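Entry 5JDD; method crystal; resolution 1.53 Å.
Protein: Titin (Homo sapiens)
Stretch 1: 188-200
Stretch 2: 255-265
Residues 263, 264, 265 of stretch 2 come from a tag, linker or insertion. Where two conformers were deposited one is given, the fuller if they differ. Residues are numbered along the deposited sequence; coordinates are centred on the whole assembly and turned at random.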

# COMPACT_ATOMS: atom_id res chain seq x y z
N ASN A 188 8.53 -47.91 -10.78
CA ASN A 188 8.26 -49.18 -11.41
C ASN A 188 7.52 -50.04 -10.40
O ASN A 188 8.11 -50.51 -9.42
N ALA A 189 6.22 -50.22 -10.63
CA ALA A 189 5.34 -50.86 -9.66
C ALA A 189 4.66 -52.08 -10.23
O ALA A 189 4.71 -52.33 -11.44
N GLU A 190 4.02 -52.85 -9.35
CA GLU A 190 3.16 -53.95 -9.77
C GLU A 190 1.71 -53.61 -9.49
O GLU A 190 1.42 -52.82 -8.59
N GLU A 191 0.82 -54.20 -10.27
CA GLU A 191 -0.61 -54.07 -10.05
C GLU A 191 -0.95 -54.29 -8.56
O GLU A 191 -0.42 -55.21 -7.91
N LYS A 192 -1.78 -53.38 -8.04
CA LYS A 192 -2.26 -53.34 -6.65
C LYS A 192 -1.32 -52.66 -5.65
O LYS A 192 -1.69 -52.45 -4.49
N ASP A 193 -0.12 -52.27 -6.10
CA ASP A 193 0.77 -51.51 -5.23
C ASP A 193 0.20 -50.14 -4.88
O ASP A 193 -0.62 -49.57 -5.62
N THR A 194 0.65 -49.59 -3.76
CA THR A 194 0.48 -48.17 -3.48
C THR A 194 1.81 -47.48 -3.74
O THR A 194 2.85 -47.95 -3.28
N ILE A 195 1.78 -46.39 -4.49
CA ILE A 195 3.02 -45.71 -4.90
C ILE A 195 3.01 -44.27 -4.43
O ILE A 195 1.94 -43.69 -4.19
N THR A 196 4.20 -43.68 -4.31
CA THR A 196 4.30 -42.27 -3.93
C THR A 196 5.36 -41.54 -4.74
O THR A 196 6.56 -41.84 -4.62
N PHE A 197 4.93 -40.59 -5.56
CA PHE A 197 5.86 -39.67 -6.21
C PHE A 197 6.20 -38.56 -5.23
O PHE A 197 5.32 -38.15 -4.46
N GLU A 198 7.44 -38.08 -5.23
CA GLU A 198 7.86 -37.00 -4.33
C GLU A 198 8.78 -36.01 -5.04
O GLU A 198 9.66 -36.41 -5.81
N VAL A 199 8.56 -34.72 -4.78
CA VAL A 199 9.47 -33.67 -5.22
C VAL A 199 9.81 -32.80 -4.05
O VAL A 199 9.04 -32.68 -3.10
N THR A 200 10.98 -32.19 -4.09
CA THR A 200 11.35 -31.21 -3.08
C THR A 200 11.60 -29.89 -3.79
O THR A 200 12.20 -29.87 -4.87
N THR A 255 8.69 -27.23 -13.39
CA THR A 255 8.04 -28.53 -13.56
C THR A 255 9.02 -29.68 -13.45
O THR A 255 10.22 -29.54 -13.73
N SER A 256 8.49 -30.84 -13.08
CA SER A 256 9.24 -32.09 -13.10
C SER A 256 8.29 -33.19 -13.54
O SER A 256 7.16 -33.26 -13.05
N THR A 257 8.74 -34.05 -14.45
CA THR A 257 7.90 -35.15 -14.96
C THR A 257 8.61 -36.49 -14.80
O THR A 257 9.84 -36.57 -14.94
N ALA A 258 7.85 -37.53 -14.47
CA ALA A 258 8.38 -38.89 -14.44
C ALA A 258 7.27 -39.83 -14.82
O ALA A 258 6.12 -39.42 -14.95
N THR A 259 7.61 -41.10 -15.00
CA THR A 259 6.63 -42.07 -15.47
C THR A 259 6.35 -43.13 -14.42
O THR A 259 7.27 -43.59 -13.73
N LEU A 260 5.08 -43.52 -14.30
CA LEU A 260 4.69 -44.68 -13.51
C LEU A 260 4.48 -45.85 -14.45
O LEU A 260 3.68 -45.77 -15.39
N TYR A 261 5.24 -46.92 -14.22
CA TYR A 261 5.04 -48.19 -14.92
C TYR A 261 4.33 -49.16 -13.99
O TYR A 261 4.64 -49.24 -12.80
N VAL A 262 3.35 -49.88 -14.53
CA VAL A 262 2.58 -50.83 -13.75
C VAL A 262 2.59 -52.18 -14.44
O VAL A 262 2.02 -52.35 -15.52
N VAL A 263 3.28 -53.13 -13.82
CA VAL A 263 3.37 -54.46 -14.40
C VAL A 263 2.14 -55.26 -13.98
O VAL A 263 1.88 -55.45 -12.79
N GLU A 264 1.38 -55.72 -14.97
CA GLU A 264 0.13 -56.43 -14.72
C GLU A 264 0.32 -57.93 -14.52
O GLU A 264 1.21 -58.52 -15.14
N ALA A 265 -0.52 -58.51 -13.66
CA ALA A 265 -0.81 -59.95 -13.62
C ALA A 265 0.39 -60.89 -13.61
O ALA A 265 0.23 -62.08 -13.90
OXT ALA A 265 1.52 -60.49 -13.33

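Two modes of contact join these stretches. Strand 188-190 runs parallel to strand 255-263 in one sheet, at 32° between N-to-C directions, whereas strand 195-200 crosses it at 155° with axes 9.4 Å apart, a spacing that side chains must fill.

Three residues cover the most surface: E191, F197 and L260. F197 points toward the other stretch with chi1 -78° (m) and chi2 -75°. Its ring meets L260 edge-on, CZ of F197 lying 3.8 Å from CB of L260 near the ring plane; CE1 of F197 also lies 4.1 Å from CB of A258. L260 leaves its backbone sideways, and its t, p rotamer (173°, 61°) places CD1 4.1 Å from CB of A189 and 4.2 Å from CG2 of I195, whose chi1 is p. One leucine methyl therefore touches both strands of the first stretch. Farther along, V199 (m) and S256 (t) point toward each other's stretch, but the contact is looser, CG1 of V199 being 4.4 Å from CB of S256.

E191 works differently. Its CA-to-CB bond points sideways, yet chi1 -180° and chi2 177° (both t) extend the chain so that OE1 accepts a hydrogen bond from N of A265, 3.2 Å away, at an N-H...O angle of 140°. A265, like V263 and E264, belongs to the expression tag. OE1 of E191 also comes within 4.5 Å of OE2 of E264, a like-charge approach. A water spans the pair, donating to OE2 of E264 at 2.9 Å and weakly to OE1 of E191 at 3.3 Å.

On the parallel sheet, N188, E190, Y261 and V263 share one face, A189 and V262 the other. N188 (chi1 m) brings OD1 to 3.5 Å from CD2 of Y261 (also m), an oblique approach to the ring.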

# COMPACT_ATOMS: atom_id res chain seq x y z
CB ASN A 188 9.57 -49.82 -11.87
CG ASN A 188 10.18 -49.07 -13.04
OD1 ASN A 188 9.93 -49.41 -14.19
ND2 ASN A 188 10.97 -48.03 -12.75
CB ALA A 189 4.29 -49.86 -9.18
CB GLU A 190 3.55 -55.23 -9.03
CG GLU A 190 4.89 -55.78 -9.46
CD GLU A 190 5.36 -56.92 -8.59
OE1 GLU A 190 5.64 -58.00 -9.13
OE2 GLU A 190 5.43 -56.73 -7.35
CB GLU A 191 -1.34 -55.07 -10.94
CG GLU A 191 -2.84 -55.09 -10.85
CD GLU A 191 -3.44 -56.07 -11.83
OE1 GLU A 191 -2.79 -56.34 -12.87
OE2 GLU A 191 -4.55 -56.59 -11.56
CB LYS A 192 -2.69 -54.73 -6.14
CG LYS A 192 -3.78 -55.37 -6.98
CD LYS A 192 -4.17 -56.73 -6.43
CE LYS A 192 -5.25 -57.36 -7.29
NZ LYS A 192 -5.50 -58.79 -6.94
CB ASP A 193 2.12 -51.26 -5.90
CG ASP A 193 3.04 -52.48 -5.91
OD1 ASP A 193 2.73 -53.51 -5.27
OD2 ASP A 193 4.11 -52.37 -6.54
CB THR A 194 0.04 -47.94 -2.04
OG1 THR A 194 -1.30 -48.44 -1.88
CG2 THR A 194 0.05 -46.45 -1.71
CB ILE A 195 3.23 -45.76 -6.44
CG1 ILE A 195 2.14 -45.00 -7.20
CG2 ILE A 195 3.25 -47.21 -6.90
CD1 ILE A 195 2.47 -43.51 -7.52
CB THR A 196 4.64 -42.12 -2.43
OG1 THR A 196 3.68 -42.84 -1.64
CG2 THR A 196 4.63 -40.65 -2.03
CB PHE A 197 5.22 -39.02 -7.44
CG PHE A 197 5.17 -39.91 -8.66
CD1 PHE A 197 6.32 -40.15 -9.40
CD2 PHE A 197 3.97 -40.46 -9.09
CE1 PHE A 197 6.28 -40.96 -10.53
CE2 PHE A 197 3.92 -41.27 -10.22
CZ PHE A 197 5.08 -41.51 -10.95
CB GLU A 198 8.61 -37.57 -3.12
CG GLU A 198 7.86 -38.60 -2.31
CD GLU A 198 8.67 -39.12 -1.14
OE1 GLU A 198 8.67 -38.48 -0.07
OE2 GLU A 198 9.33 -40.18 -1.30
CB VAL A 199 8.85 -32.73 -6.28
CG1 VAL A 199 8.76 -33.39 -7.60
CG2 VAL A 199 7.49 -32.22 -5.82
CB THR A 200 12.58 -31.64 -2.27
OG1 THR A 200 12.33 -32.93 -1.70
CG2 THR A 200 12.86 -30.64 -1.15
CB THR A 255 7.28 -28.69 -14.91
OG1 THR A 255 8.21 -28.68 -16.00
CG2 THR A 255 6.25 -27.59 -15.11
CB SER A 256 9.81 -32.39 -11.71
OG SER A 256 10.51 -33.63 -11.72
CB THR A 257 7.51 -34.93 -16.44
OG1 THR A 257 6.78 -33.70 -16.58
CG2 THR A 257 6.63 -36.07 -16.96
CB ALA A 258 8.94 -39.23 -13.07
CB THR A 259 7.15 -42.74 -16.75
OG1 THR A 259 7.36 -41.74 -17.75
CG2 THR A 259 6.14 -43.77 -17.28
CB LEU A 260 3.38 -44.41 -12.74
CG LEU A 260 2.76 -45.61 -12.02
CD1 LEU A 260 3.69 -46.17 -10.95
CD2 LEU A 260 1.43 -45.21 -11.38
CB TYR A 261 6.39 -48.77 -15.36
CG TYR A 261 7.16 -47.90 -16.33
CD1 TYR A 261 6.93 -47.98 -17.70
CD2 TYR A 261 8.11 -47.00 -15.87
CE1 TYR A 261 7.63 -47.19 -18.59
CE2 TYR A 261 8.81 -46.20 -16.76
CZ TYR A 261 8.57 -46.30 -18.11
OH TYR A 261 9.27 -45.49 -18.98
CB VAL A 262 1.13 -50.38 -13.53
CG1 VAL A 262 0.37 -51.41 -12.70
CG2 VAL A 262 1.09 -49.02 -12.84
CB VAL A 263 4.66 -55.16 -13.96
CG1 VAL A 263 4.67 -56.59 -14.44
CG2 VAL A 263 5.88 -54.39 -14.48
CB GLU A 264 -0.83 -56.23 -15.89
CG GLU A 264 -1.31 -54.81 -16.09
CD GLU A 264 -2.29 -54.72 -17.25
OE1 GLU A 264 -1.83 -54.61 -18.41
OE2 GLU A 264 -3.51 -54.77 -17.00
CB ALA A 265 -1.76 -60.33 -14.77
O HOH W 1 -4.03 -53.69 -14.41